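Local structure of disulfide oxidoreductase (Xylella fastidiosa, 2REM) at residues 45-50 / 58-63; 41-46 / 174-179; 19-22 / 27-30; 159-164 / 180-185; 31-36 / 76-81. The protein probably catalyses thiol-disulfide exchange in the periplasm, as other DsbA-type members of the thioredoxin family do when they form disulfides in secreted proteins. One frame throughout, in Å; residues are numbered along the deposited sequence.

Contact 1: 45-50 / 58-63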
# COMPACT_ATOMS: atom_id res chain seq x y z
N SER A 45 -10.20 6.33 0.32
CA SER A 45 -10.82 7.24 1.28
C SER A 45 -11.33 6.48 2.50
O SER A 45 -11.14 6.95 3.62
CB SER A 45 -11.93 8.06 0.65
OG SER A 45 -13.05 7.23 0.41
N LYS A 46 -11.98 5.34 2.27
CA LYS A 46 -12.49 4.49 3.37
C LYS A 46 -11.30 3.98 4.19
O LYS A 46 -11.35 3.96 5.42
CB LYS A 46 -13.36 3.31 2.88
CG LYS A 46 -14.85 3.60 2.75
CD LYS A 46 -15.67 2.35 2.33
CE LYS A 46 -17.16 2.67 2.14
NZ LYS A 46 -17.46 3.33 0.82
N LEU A 47 -10.23 3.60 3.49
CA LEU A 47 -9.05 3.05 4.15
C LEU A 47 -8.33 4.12 4.97
O LEU A 47 -7.89 3.87 6.09
CB LEU A 47 -8.10 2.46 3.11
CG LEU A 47 -6.79 1.87 3.67
CD1 LEU A 47 -7.01 0.74 4.67
CD2 LEU A 47 -5.98 1.39 2.53
N GLN A 48 -8.21 5.32 4.41
CA GLN A 48 -7.52 6.38 5.14
C GLN A 48 -8.30 6.76 6.37
O GLN A 48 -7.71 6.97 7.43
CB GLN A 48 -7.20 7.59 4.25
CG GLN A 48 -6.23 7.27 3.07
CD GLN A 48 -4.78 6.90 3.46
OE1 GLN A 48 -4.10 6.19 2.71
NE2 GLN A 48 -4.30 7.38 4.61
N ALA A 49 -9.62 6.80 6.26
CA ALA A 49 -10.45 7.12 7.41
C ALA A 49 -10.26 6.07 8.50
O ALA A 49 -10.12 6.41 9.69
CB ALA A 49 -11.92 7.21 7.01
N TRP A 50 -10.28 4.81 8.09
CA TRP A 50 -10.03 3.69 8.98
C TRP A 50 -8.66 3.84 9.65
O TRP A 50 -8.54 3.71 10.85
CB TRP A 50 -10.12 2.37 8.19
CG TRP A 50 -9.78 1.16 9.01
CD1 TRP A 50 -10.65 0.36 9.68
CD2 TRP A 50 -8.48 0.64 9.23
NE1 TRP A 50 -9.95 -0.66 10.31
CE2 TRP A 50 -8.62 -0.50 10.05
CE3 TRP A 50 -7.19 1.02 8.81
CZ2 TRP A 50 -7.52 -1.25 10.47
CZ3 TRP A 50 -6.11 0.28 9.23
CH2 TRP A 50 -6.29 -0.85 10.06
N VAL A 58 -1.38 0.53 16.34
CA VAL A 58 -1.47 0.19 14.91
C VAL A 58 -0.47 1.00 14.07
O VAL A 58 -0.45 2.24 14.13
CB VAL A 58 -2.92 0.30 14.32
CG1 VAL A 58 -2.94 -0.02 12.81
CG2 VAL A 58 -3.87 -0.64 15.04
N ARG A 59 0.38 0.30 13.32
CA ARG A 59 1.20 0.93 12.32
C ARG A 59 0.60 0.61 10.96
O ARG A 59 0.67 -0.52 10.48
CB ARG A 59 2.66 0.47 12.40
CG ARG A 59 3.58 1.18 11.40
CD ARG A 59 5.03 0.77 11.59
NE ARG A 59 5.24 -0.62 11.21
CZ ARG A 59 5.85 -1.54 11.94
NH1 ARG A 59 6.37 -1.22 13.13
NH2 ARG A 59 5.97 -2.79 11.46
N PHE A 60 -0.02 1.61 10.35
CA PHE A 60 -0.65 1.43 9.05
C PHE A 60 0.30 1.86 7.96
O PHE A 60 0.79 3.00 7.95
CB PHE A 60 -1.97 2.20 9.01
CG PHE A 60 -2.57 2.29 7.64
CD1 PHE A 60 -2.82 1.15 6.90
CD2 PHE A 60 -2.88 3.53 7.09
CE1 PHE A 60 -3.34 1.24 5.62
CE2 PHE A 60 -3.42 3.63 5.81
CZ PHE A 60 -3.65 2.48 5.08
N THR A 61 0.59 0.95 7.04
CA THR A 61 1.65 1.16 6.08
C THR A 61 1.14 0.83 4.70
O THR A 61 0.48 -0.18 4.50
CB THR A 61 2.86 0.29 6.42
OG1 THR A 61 3.32 0.66 7.71
CG2 THR A 61 3.99 0.46 5.39
N LEU A 62 1.42 1.71 3.75
CA LEU A 62 1.15 1.42 2.35
C LEU A 62 2.34 0.74 1.74
O LEU A 62 3.49 1.17 1.94
CB LEU A 62 0.86 2.71 1.56
CG LEU A 62 -0.34 3.51 2.04
CD1 LEU A 62 -0.50 4.70 1.13
CD2 LEU A 62 -1.62 2.68 2.07
N VAL A 63 2.08 -0.32 0.99
CA VAL A 63 3.12 -1.00 0.25
C VAL A 63 2.63 -1.10 -1.19
O VAL A 63 1.59 -1.73 -1.48
CB VAL A 63 3.48 -2.41 0.83
CG1 VAL A 63 4.49 -3.18 -0.08
CG2 VAL A 63 4.04 -2.27 2.24
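Leu47 and Trp50 both set CG opposite the backbone N, which throws them off helix 38-52 toward Phe60, whose own CG is anti in the same sense (chi1 169°). This is the packing of helix on sheet inside a beta-alpha-beta unit of the thioredoxin fold: strand 27-33, helix 38-52 and strand 58-64 follow one another in the chain, and the helix lies over the two parallel strands. Helix segment 45-50 runs roughly antiparallel to strand segment 58-63, at 153° with the axes 10.6 Å apart, a gap that side chains fill. Phe60 bridges much of it, since a long flat ring can reach the helix from the edge strand. Its tip CZ meets the branch point of Leu47, with Leu47 CG 3.5 Å from Phe60 CZ, and the two methyls of the leucine spread round the same end of the ring. Trp50 turns its edge to the face of Phe60 in a T-shaped pair, planes 78° apart and ring centroids 5.9 Å from each other. The indole suits a place that is apolar on its six-membered side and polar at one corner, because NE1 gives its hydrogen to Asp180 on helix 172-190. Gln48 lies at the ring edge with its amide, on the flank toward Leu62. Beta-branched Val58, well suited to a strand, extends the apolar surface beside the six-membered ring of the indole, where its CG1 stands 4.4 Å from Trp50 CH2.

Contact 2: 41-46 / 174-179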
# COMPACT_ATOMS: atom_id res chain seq x y z
N ALA A 41 -8.09 2.91 -5.80
CA ALA A 41 -8.54 4.29 -5.87
C ALA A 41 -9.82 4.47 -5.09
O ALA A 41 -9.98 5.45 -4.35
CB ALA A 41 -8.74 4.72 -7.32
N HIS A 42 -10.73 3.51 -5.24
CA HIS A 42 -12.06 3.60 -4.65
C HIS A 42 -12.01 3.36 -3.15
O HIS A 42 -12.79 3.92 -2.39
CB HIS A 42 -13.01 2.60 -5.31
CG HIS A 42 -13.31 2.91 -6.75
ND1 HIS A 42 -13.86 1.98 -7.61
CD2 HIS A 42 -13.15 4.04 -7.48
CE1 HIS A 42 -14.03 2.53 -8.80
NE2 HIS A 42 -13.60 3.78 -8.75
N PHE A 43 -11.07 2.53 -2.74
CA PHE A 43 -10.95 2.12 -1.36
C PHE A 43 -10.26 3.17 -0.53
O PHE A 43 -10.45 3.23 0.68
CB PHE A 43 -10.13 0.84 -1.32
CG PHE A 43 -10.03 0.19 0.02
CD1 PHE A 43 -11.10 0.17 0.92
CD2 PHE A 43 -8.87 -0.49 0.37
CE1 PHE A 43 -10.99 -0.50 2.16
CE2 PHE A 43 -8.75 -1.15 1.58
CZ PHE A 43 -9.83 -1.14 2.47
N ASP A 44 -9.42 4.00 -1.17
CA ASP A 44 -8.47 4.76 -0.39
C ASP A 44 -9.12 5.64 0.67
O ASP A 44 -8.66 5.68 1.80
CB ASP A 44 -7.51 5.55 -1.26
CG ASP A 44 -6.45 6.22 -0.42
OD1 ASP A 44 -5.57 5.51 0.19
OD2 ASP A 44 -6.53 7.45 -0.33
N SER A 45 -10.20 6.33 0.32
CA SER A 45 -10.82 7.24 1.28
C SER A 45 -11.33 6.48 2.50
O SER A 45 -11.14 6.95 3.62
CB SER A 45 -11.93 8.06 0.65
OG SER A 45 -13.05 7.23 0.41
N LYS A 46 -11.98 5.34 2.27
CA LYS A 46 -12.49 4.49 3.37
C LYS A 46 -11.30 3.98 4.19
O LYS A 46 -11.35 3.96 5.42
CB LYS A 46 -13.36 3.31 2.88
CG LYS A 46 -14.85 3.60 2.75
CD LYS A 46 -15.67 2.35 2.33
CE LYS A 46 -17.16 2.67 2.14
NZ LYS A 46 -17.46 3.33 0.82
N ASP A 174 -16.30 -5.13 4.46
CA ASP A 174 -15.97 -6.46 4.96
C ASP A 174 -14.46 -6.55 5.19
O ASP A 174 -13.97 -7.09 6.18
CB ASP A 174 -16.44 -7.51 3.95
CG ASP A 174 -16.25 -8.93 4.42
OD1 ASP A 174 -15.81 -9.77 3.58
OD2 ASP A 174 -16.55 -9.24 5.61
N THR A 175 -13.71 -6.03 4.23
CA THR A 175 -12.26 -6.04 4.34
C THR A 175 -11.80 -5.36 5.63
O THR A 175 -10.93 -5.90 6.34
CB THR A 175 -11.62 -5.40 3.11
OG1 THR A 175 -11.82 -6.29 2.02
CG2 THR A 175 -10.13 -5.23 3.30
N LEU A 176 -12.41 -4.22 5.93
CA LEU A 176 -12.04 -3.44 7.12
C LEU A 176 -12.53 -4.11 8.41
O LEU A 176 -11.82 -4.08 9.42
CB LEU A 176 -12.54 -2.00 7.01
CG LEU A 176 -11.74 -1.16 5.97
CD1 LEU A 176 -12.18 0.31 5.99
CD2 LEU A 176 -10.22 -1.27 6.15
N ARG A 177 -13.70 -4.74 8.35
CA ARG A 177 -14.25 -5.48 9.48
C ARG A 177 -13.35 -6.67 9.80
O ARG A 177 -13.09 -6.96 10.96
CB ARG A 177 -15.65 -5.98 9.19
CG ARG A 177 -16.74 -4.89 9.23
CD ARG A 177 -18.12 -5.54 9.05
NE ARG A 177 -18.88 -4.90 7.97
CZ ARG A 177 -19.18 -5.50 6.81
NH1 ARG A 177 -18.81 -6.76 6.58
NH2 ARG A 177 -19.87 -4.85 5.88
N ILE A 178 -12.86 -7.35 8.78
CA ILE A 178 -12.01 -8.53 9.00
C ILE A 178 -10.68 -8.04 9.56
O ILE A 178 -10.09 -8.67 10.44
CB ILE A 178 -11.79 -9.33 7.68
CG1 ILE A 178 -13.10 -9.93 7.17
CG2 ILE A 178 -10.67 -10.40 7.84
CD1 ILE A 178 -13.02 -10.22 5.66
N THR A 179 -10.21 -6.91 9.03
CA THR A 179 -8.97 -6.31 9.51
C THR A 179 -9.11 -5.97 10.99
O THR A 179 -8.21 -6.28 11.78
CB THR A 179 -8.61 -5.05 8.71
OG1 THR A 179 -8.51 -5.39 7.33
CG2 THR A 179 -7.28 -4.47 9.18
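An apolar contact between two helices, 38-52 and 172-190, joins the helix that follows strand 27-33 of the thioredoxin fold to the C-terminal one; Phe43 and Leu176 carry it. The short segments cross at -49° with their axes 12.0 Å apart, a wide spacing that calls for large side chains. Phe43 has CG anti to its backbone N (chi1 -174°), which sends the ring straight out to the other helix, and Leu176 comes to meet it from the opposite direction. The leucine sits at the ring edge: Leu176 CD2 is 3.7 Å from Phe43 CZ, and Leu176 CG lies 3.9 Å from Phe43 CE1. Thr175 adds a methyl, CG2, beside the same ring tip, while its hydroxyl bonds to the backbone oxygen of Asp171. The other branch of Leu176, CD1, rests 3.8 Å from Lys46 O, near the CB of that lysine, whose amino end leads off. Phe172 stacks on Phe43 and Pro157 also touches it. With no polar link between the two segments, the fit depends on shape and on burial of carbon; the threonine can serve an apolar seam because its hydroxyl is satisfied by Asp171 O, just ahead of its helix.

Contact 3: 19-22 / 27-30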
# COMPACT_ATOMS: atom_id res chain seq x y z
N PRO A 19 6.37 -9.40 9.18
CA PRO A 19 5.79 -8.09 8.89
C PRO A 19 6.71 -7.35 7.94
O PRO A 19 7.91 -7.69 7.83
CB PRO A 19 5.80 -7.38 10.25
CG PRO A 19 6.87 -8.11 11.05
CD PRO A 19 6.74 -9.53 10.60
N PHE A 20 6.14 -6.37 7.26
CA PHE A 20 6.92 -5.53 6.36
C PHE A 20 8.12 -4.84 7.04
O PHE A 20 9.21 -4.71 6.46
CB PHE A 20 6.01 -4.49 5.75
CG PHE A 20 6.68 -3.70 4.68
CD1 PHE A 20 6.90 -2.35 4.85
CD2 PHE A 20 7.11 -4.32 3.50
CE1 PHE A 20 7.51 -1.61 3.87
CE2 PHE A 20 7.72 -3.59 2.51
CZ PHE A 20 7.93 -2.23 2.70
N ALA A 21 7.89 -4.39 8.27
CA ALA A 21 8.95 -3.87 9.13
C ALA A 21 8.81 -4.50 10.53
O ALA A 21 7.70 -4.91 10.88
CB ALA A 21 8.83 -2.38 9.21
N PRO A 22 9.91 -4.58 11.32
CA PRO A 22 9.75 -5.13 12.67
C PRO A 22 8.59 -4.46 13.43
O PRO A 22 8.37 -3.25 13.29
CB PRO A 22 11.09 -4.84 13.34
CG PRO A 22 12.08 -4.84 12.20
CD PRO A 22 11.32 -4.20 11.04
N ILE A 27 1.01 -3.34 15.95
CA ILE A 27 0.28 -4.20 15.04
C ILE A 27 0.38 -3.56 13.67
O ILE A 27 -0.13 -2.45 13.44
CB ILE A 27 -1.19 -4.38 15.44
CG1 ILE A 27 -1.29 -4.91 16.88
CG2 ILE A 27 -1.88 -5.30 14.41
CD1 ILE A 27 -2.65 -4.72 17.53
N GLU A 28 1.05 -4.25 12.76
CA GLU A 28 1.25 -3.70 11.44
C GLU A 28 0.07 -4.08 10.58
O GLU A 28 -0.34 -5.23 10.54
CB GLU A 28 2.54 -4.24 10.83
CG GLU A 28 2.78 -3.72 9.44
CD GLU A 28 3.98 -4.37 8.83
OE1 GLU A 28 3.81 -5.47 8.24
OE2 GLU A 28 5.08 -3.80 8.94
N VAL A 29 -0.49 -3.07 9.94
CA VAL A 29 -1.51 -3.28 8.94
C VAL A 29 -0.97 -2.67 7.67
O VAL A 29 -0.83 -1.46 7.56
CB VAL A 29 -2.84 -2.62 9.34
CG1 VAL A 29 -3.88 -2.88 8.26
CG2 VAL A 29 -3.32 -3.21 10.69
N VAL A 30 -0.69 -3.54 6.71
CA VAL A 30 -0.25 -3.11 5.39
C VAL A 30 -1.41 -3.19 4.42
O VAL A 30 -2.20 -4.14 4.43
CB VAL A 30 0.97 -3.96 4.89
CG1 VAL A 30 1.18 -3.78 3.36
CG2 VAL A 30 2.21 -3.59 5.68
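Glu28 reaches across from strand 27-30 and puts its carboxylate against the backbone of loop 19-22, and this is the close-fitting part of the contact. Phe20 N donates to Glu28 OE1 at 2.7 Å, and Ala21 N donates to Glu28 OE2 at 2.9 Å. Both oxygens use their syn lone pairs, and one carboxylate thereby grips two successive amides of the loop in a fork; the N-H directions are bent moderately, to 150° and 157°. Glutamate suits the place because its extended chain, with CG opposite the backbone N (chi1 179°), carries the carboxylate as far as the loop amides. Carbon packs closely round the same group, with Pro19 CB 3.4 Å from Glu28 OE1 and Phe20 CB 3.4 Å from Glu28 OE2. Pro19 has a backbone phi that its ring readily allows.

The other side is looser. Phe20 CB touches Val30 CG2 at 3.9 Å, but the phenyl ring then leads away from the strand, to an edge-to-face meeting with Tyr147 and to Val63. Ala21 brings only a small methyl near the carboxylate, and Pro22, exposed to solvent, points away from the strand. Here the loop before strand 27-33, a central strand of the thioredoxin fold, is folded back on that strand. Arg59 of the neighbouring strand makes a salt bridge to Glu28 OE2 and bonds to Pro22 O. Two amides and a guanidinium round one buried carboxylate would be expected to stabilise its charged form.

Contact 4: 159-164 / 180-185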
# COMPACT_ATOMS: atom_id res chain seq x y z
N ILE A 159 -5.08 -6.24 2.26
CA ILE A 159 -4.70 -5.91 3.62
C ILE A 159 -3.98 -7.11 4.25
O ILE A 159 -4.45 -8.26 4.14
CB ILE A 159 -5.91 -5.52 4.47
CG1 ILE A 159 -6.64 -4.30 3.86
CG2 ILE A 159 -5.46 -5.29 5.94
CD1 ILE A 159 -5.77 -3.03 3.78
N VAL A 160 -2.83 -6.82 4.88
CA VAL A 160 -2.03 -7.82 5.56
C VAL A 160 -1.76 -7.36 6.98
O VAL A 160 -1.22 -6.26 7.20
CB VAL A 160 -0.68 -8.08 4.85
CG1 VAL A 160 0.06 -9.28 5.50
CG2 VAL A 160 -0.85 -8.29 3.34
N VAL A 161 -2.12 -8.20 7.95
CA VAL A 161 -1.88 -7.89 9.36
C VAL A 161 -0.67 -8.64 9.86
O VAL A 161 -0.60 -9.87 9.78
CB VAL A 161 -3.11 -8.21 10.24
CG1 VAL A 161 -2.86 -7.79 11.69
CG2 VAL A 161 -4.37 -7.47 9.70
N ASN A 162 0.30 -7.87 10.36
CA ASN A 162 1.53 -8.41 10.95
C ASN A 162 2.30 -9.36 10.04
O ASN A 162 3.06 -10.21 10.51
CB ASN A 162 1.22 -9.08 12.31
CG ASN A 162 1.10 -8.08 13.43
OD1 ASN A 162 1.39 -6.89 13.24
ND2 ASN A 162 0.67 -8.54 14.60
N GLY A 163 2.09 -9.19 8.73
CA GLY A 163 2.75 -10.03 7.73
C GLY A 163 2.26 -11.48 7.77
O GLY A 163 2.82 -12.35 7.12
N ARG A 164 1.22 -11.71 8.55
CA ARG A 164 0.81 -13.07 8.86
C ARG A 164 -0.58 -13.37 8.35
O ARG A 164 -0.87 -14.50 7.99
CB ARG A 164 0.87 -13.28 10.37
CG ARG A 164 0.62 -14.67 10.81
CD ARG A 164 1.06 -14.80 12.25
NE ARG A 164 0.78 -16.13 12.77
CZ ARG A 164 0.75 -16.41 14.06
NH1 ARG A 164 0.98 -15.46 14.95
NH2 ARG A 164 0.49 -17.65 14.45
N ASP A 180 -10.22 -5.34 11.35
CA ASP A 180 -10.52 -5.01 12.76
C ASP A 180 -10.44 -6.24 13.64
O ASP A 180 -9.81 -6.22 14.69
CB ASP A 180 -11.91 -4.39 12.90
CG ASP A 180 -11.98 -2.98 12.41
OD1 ASP A 180 -10.92 -2.35 12.24
OD2 ASP A 180 -13.10 -2.51 12.18
N TYR A 181 -11.10 -7.31 13.21
CA TYR A 181 -11.07 -8.58 13.95
C TYR A 181 -9.62 -9.07 14.15
O TYR A 181 -9.25 -9.46 15.26
CB TYR A 181 -11.92 -9.66 13.24
CG TYR A 181 -11.57 -11.06 13.68
CD1 TYR A 181 -10.64 -11.82 12.98
CD2 TYR A 181 -12.14 -11.61 14.84
CE1 TYR A 181 -10.30 -13.11 13.40
CE2 TYR A 181 -11.81 -12.88 15.27
CZ TYR A 181 -10.88 -13.62 14.53
OH TYR A 181 -10.54 -14.89 14.94
N LEU A 182 -8.84 -9.07 13.07
CA LEU A 182 -7.45 -9.56 13.11
C LEU A 182 -6.57 -8.65 13.96
O LEU A 182 -5.71 -9.14 14.69
CB LEU A 182 -6.84 -9.66 11.71
CG LEU A 182 -7.45 -10.67 10.74
CD1 LEU A 182 -6.88 -10.41 9.35
CD2 LEU A 182 -7.15 -12.09 11.23
N VAL A 183 -6.78 -7.34 13.83
CA VAL A 183 -6.03 -6.38 14.66
C VAL A 183 -6.37 -6.57 16.14
O VAL A 183 -5.49 -6.63 16.98
CB VAL A 183 -6.27 -4.92 14.24
CG1 VAL A 183 -5.80 -3.98 15.36
CG2 VAL A 183 -5.57 -4.60 12.90
N SER A 184 -7.65 -6.70 16.46
CA SER A 184 -8.04 -6.94 17.85
C SER A 184 -7.50 -8.25 18.39
O SER A 184 -7.13 -8.35 19.58
CB SER A 184 -9.55 -6.92 17.98
OG SER A 184 -10.00 -5.60 17.74
N ARG A 185 -7.48 -9.25 17.52
CA ARG A 185 -7.00 -10.56 17.91
C ARG A 185 -5.49 -10.53 18.20
O ARG A 185 -5.04 -11.12 19.16
CB ARG A 185 -7.34 -11.61 16.86
CG ARG A 185 -7.12 -13.03 17.36
CD ARG A 185 -7.46 -14.05 16.34
NE ARG A 185 -6.67 -13.92 15.13
CZ ARG A 185 -6.68 -14.83 14.16
NH1 ARG A 185 -7.41 -15.93 14.32
NH2 ARG A 185 -5.95 -14.67 13.07
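Val161 and Leu182 meet at a slant, the valine facing helix segment 180-185 from the end of strand 158-161 and the leucine facing back toward the strand. Val161 places CG1 opposite its backbone N (chi1 -176°), and the other methyl, CG2, is the one that does most of the touching. Val161 CG2 lies 3.9 Å from Leu182 CB and equally far from Leu182 CD1, so it nestles between the root and one branch tip of the leucine. Val161 CG1 turns to the next residue of the helix instead, where Val183 CG2 stands 4.4 Å away, a looser touch. The two methyls thus straddle neighbouring helix positions: Leu182 faces the strand, while Val183 flanks it and continues onto Val29 of the adjacent strand 27-33.

The contact joins the C-terminal helix 172-190 to the central sheet of the thioredoxin fold, where strand 158-161 lies between 165-167 and 27-33. Valine suits the strand, since its branched beta carbon fits an extended backbone and offers two methyls at short reach; the longer leucine spans from the helix to Val167 and Tyr165 as well. Just beyond the strand the chain turns, Arg164 N bonding to Val161 O at 2.9 Å. Asn162 there bonds through OD1 to Glu28 N and through ND2 to Glu186, and so ties the turn to a point further along the helix. Between the two segments themselves it is aliphatic carbon that meets, and the contact rests on dispersion and the exclusion of water.

Contact 5: 31-36 / 76-81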
# COMPACT_ATOMS: atom_id res chain seq x y z
N GLU A 31 -1.53 -2.15 3.59
CA GLU A 31 -2.31 -2.25 2.35
C GLU A 31 -1.36 -2.31 1.18
O GLU A 31 -0.60 -1.36 0.94
CB GLU A 31 -3.21 -1.04 2.13
CG GLU A 31 -4.15 -1.25 0.91
CD GLU A 31 -4.55 0.05 0.19
OE1 GLU A 31 -3.86 1.07 0.34
OE2 GLU A 31 -5.55 0.02 -0.54
N ILE A 32 -1.39 -3.43 0.47
CA ILE A 32 -0.73 -3.56 -0.82
C ILE A 32 -1.70 -2.96 -1.81
O ILE A 32 -2.87 -3.37 -1.90
CB ILE A 32 -0.40 -5.02 -1.18
CG1 ILE A 32 0.45 -5.66 -0.06
CG2 ILE A 32 0.26 -5.12 -2.58
CD1 ILE A 32 0.77 -7.14 -0.28
N PHE A 33 -1.25 -1.91 -2.50
CA PHE A 33 -2.11 -1.17 -3.41
C PHE A 33 -1.30 -0.90 -4.69
O PHE A 33 -0.06 -0.98 -4.70
CB PHE A 33 -2.49 0.19 -2.79
CG PHE A 33 -1.38 1.21 -2.91
CD1 PHE A 33 -1.37 2.14 -3.95
CD2 PHE A 33 -0.31 1.18 -2.03
CE1 PHE A 33 -0.32 3.01 -4.10
CE2 PHE A 33 0.73 2.07 -2.17
CZ PHE A 33 0.73 2.98 -3.19
N GLY A 34 -2.01 -0.58 -5.75
CA GLY A 34 -1.39 0.04 -6.91
C GLY A 34 -2.19 1.27 -7.30
O GLY A 34 -3.43 1.27 -7.25
N TYR A 35 -1.50 2.34 -7.69
CA TYR A 35 -2.14 3.52 -8.25
C TYR A 35 -2.97 3.21 -9.50
O TYR A 35 -3.98 3.86 -9.76
CB TYR A 35 -1.07 4.57 -8.58
CG TYR A 35 -0.60 5.38 -7.38
CD1 TYR A 35 -1.53 6.00 -6.53
CD2 TYR A 35 0.75 5.58 -7.14
CE1 TYR A 35 -1.11 6.74 -5.45
CE2 TYR A 35 1.18 6.35 -6.06
CZ TYR A 35 0.23 6.92 -5.22
OH TYR A 35 0.61 7.67 -4.17
N THR A 36 -2.55 2.18 -10.24
CA THR A 36 -3.25 1.79 -11.47
C THR A 36 -4.53 1.03 -11.21
O THR A 36 -5.30 0.78 -12.14
CB THR A 36 -2.36 0.92 -12.42
OG1 THR A 36 -1.96 -0.28 -11.76
CG2 THR A 36 -1.15 1.69 -12.90
N ARG A 76 7.16 2.53 -8.15
CA ARG A 76 8.33 3.35 -8.02
C ARG A 76 7.95 4.83 -7.80
O ARG A 76 8.60 5.52 -7.00
CB ARG A 76 9.24 3.13 -9.24
CG ARG A 76 10.69 3.31 -8.96
CD ARG A 76 11.51 2.93 -10.20
NE ARG A 76 11.61 1.48 -10.39
CZ ARG A 76 12.45 0.67 -9.76
NH1 ARG A 76 12.43 -0.62 -10.07
NH2 ARG A 76 13.33 1.13 -8.84
N ALA A 77 6.90 5.29 -8.48
CA ALA A 77 6.35 6.62 -8.27
C ALA A 77 5.99 6.81 -6.80
O ALA A 77 6.39 7.78 -6.18
CB ALA A 77 5.12 6.85 -9.12
N TYR A 78 5.20 5.90 -6.26
CA TYR A 78 4.82 5.98 -4.85
C TYR A 78 6.04 6.08 -3.96
O TYR A 78 6.11 6.94 -3.08
CB TYR A 78 3.98 4.77 -4.42
CG TYR A 78 3.75 4.85 -2.93
CD1 TYR A 78 2.81 5.75 -2.40
CD2 TYR A 78 4.50 4.04 -2.04
CE1 TYR A 78 2.63 5.86 -1.01
CE2 TYR A 78 4.32 4.13 -0.66
CZ TYR A 78 3.39 5.04 -0.16
OH TYR A 78 3.20 5.14 1.18
N LEU A 79 6.99 5.17 -4.15
CA LEU A 79 8.17 5.14 -3.30
C LEU A 79 8.99 6.42 -3.40
O LEU A 79 9.43 6.92 -2.41
CB LEU A 79 9.04 3.91 -3.59
CG LEU A 79 8.26 2.60 -3.30
CD1 LEU A 79 9.00 1.44 -3.90
CD2 LEU A 79 8.03 2.37 -1.82
N ALA A 80 9.21 6.90 -4.63
CA ALA A 80 9.93 8.17 -4.81
C ALA A 80 9.18 9.30 -4.10
O ALA A 80 9.78 10.09 -3.39
CB ALA A 80 10.09 8.49 -6.30
N ALA A 81 7.86 9.34 -4.26
CA ALA A 81 7.03 10.35 -3.59
C ALA A 81 7.21 10.26 -2.09
O ALA A 81 7.32 11.27 -1.40
CB ALA A 81 5.58 10.14 -3.93
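The Tyr78 ring has Phe33 CZ over one face, 3.5 Å above the plane and off toward the rim, and Tyr35 OH at its edge in the ring plane. Phe33 comes edge first, so the pair is T-shaped, with planes 81° apart and centroids 5.0 Å from each other. Phe33 CE1 in turn lies over the centre of one face of Tyr35, and the three aromatic rings wedge together. The Phe33 torsion explains the approach: with CG between the backbone N and the carbonyl carbon (chi1 78°), a crowded position, the ring swings forward off the strand end toward helix 71-83. Tyr35 crosses Tyr78 at about a right angle. Tyr35 CE2 packs 3.6 Å from Tyr78 CB, and Tyr35 OH is 3.4 Å from Tyr78 CD1, where the ring's slightly positive rim probably suits an oxygen. Aromatic residues fit here because flat groups can fill a buried seam with edges against faces. Helix 87-101 closes round them: His91 meets Phe33 edge-to-face and Tyr35 aslant, Phe95 lies edge-to-face with Tyr35, and His99 bonds to Tyr35 O. The arrangement is that of a DsbA-type protein, in which a helical domain inserted into the thioredoxin fold packs beside the strand end leading to the CxxC motif, a probable redox site.

Along the chain, contact 3 closes first, at the start of strand 27-33; contact 5 follows from the end of that strand and encloses contact 1 in its loop. Contact 2 opens on the same helix as contact 1, 38-52, and its segments alternate with those of contact 4, with which it shares helix 172-190. Contacts 1 and 2 have centres about 9 Å apart, as do 3 and 4, whereas about 21 Å separates the centres of contacts 4 and 5. Contacts 1, 3, 4 and 5 all reach the one mixed sheet, with helices 38-52 and 172-190 packed on it and helix 71-83 joined at its end, so contact 5 ties the probable helical insertion to the thioredoxin core.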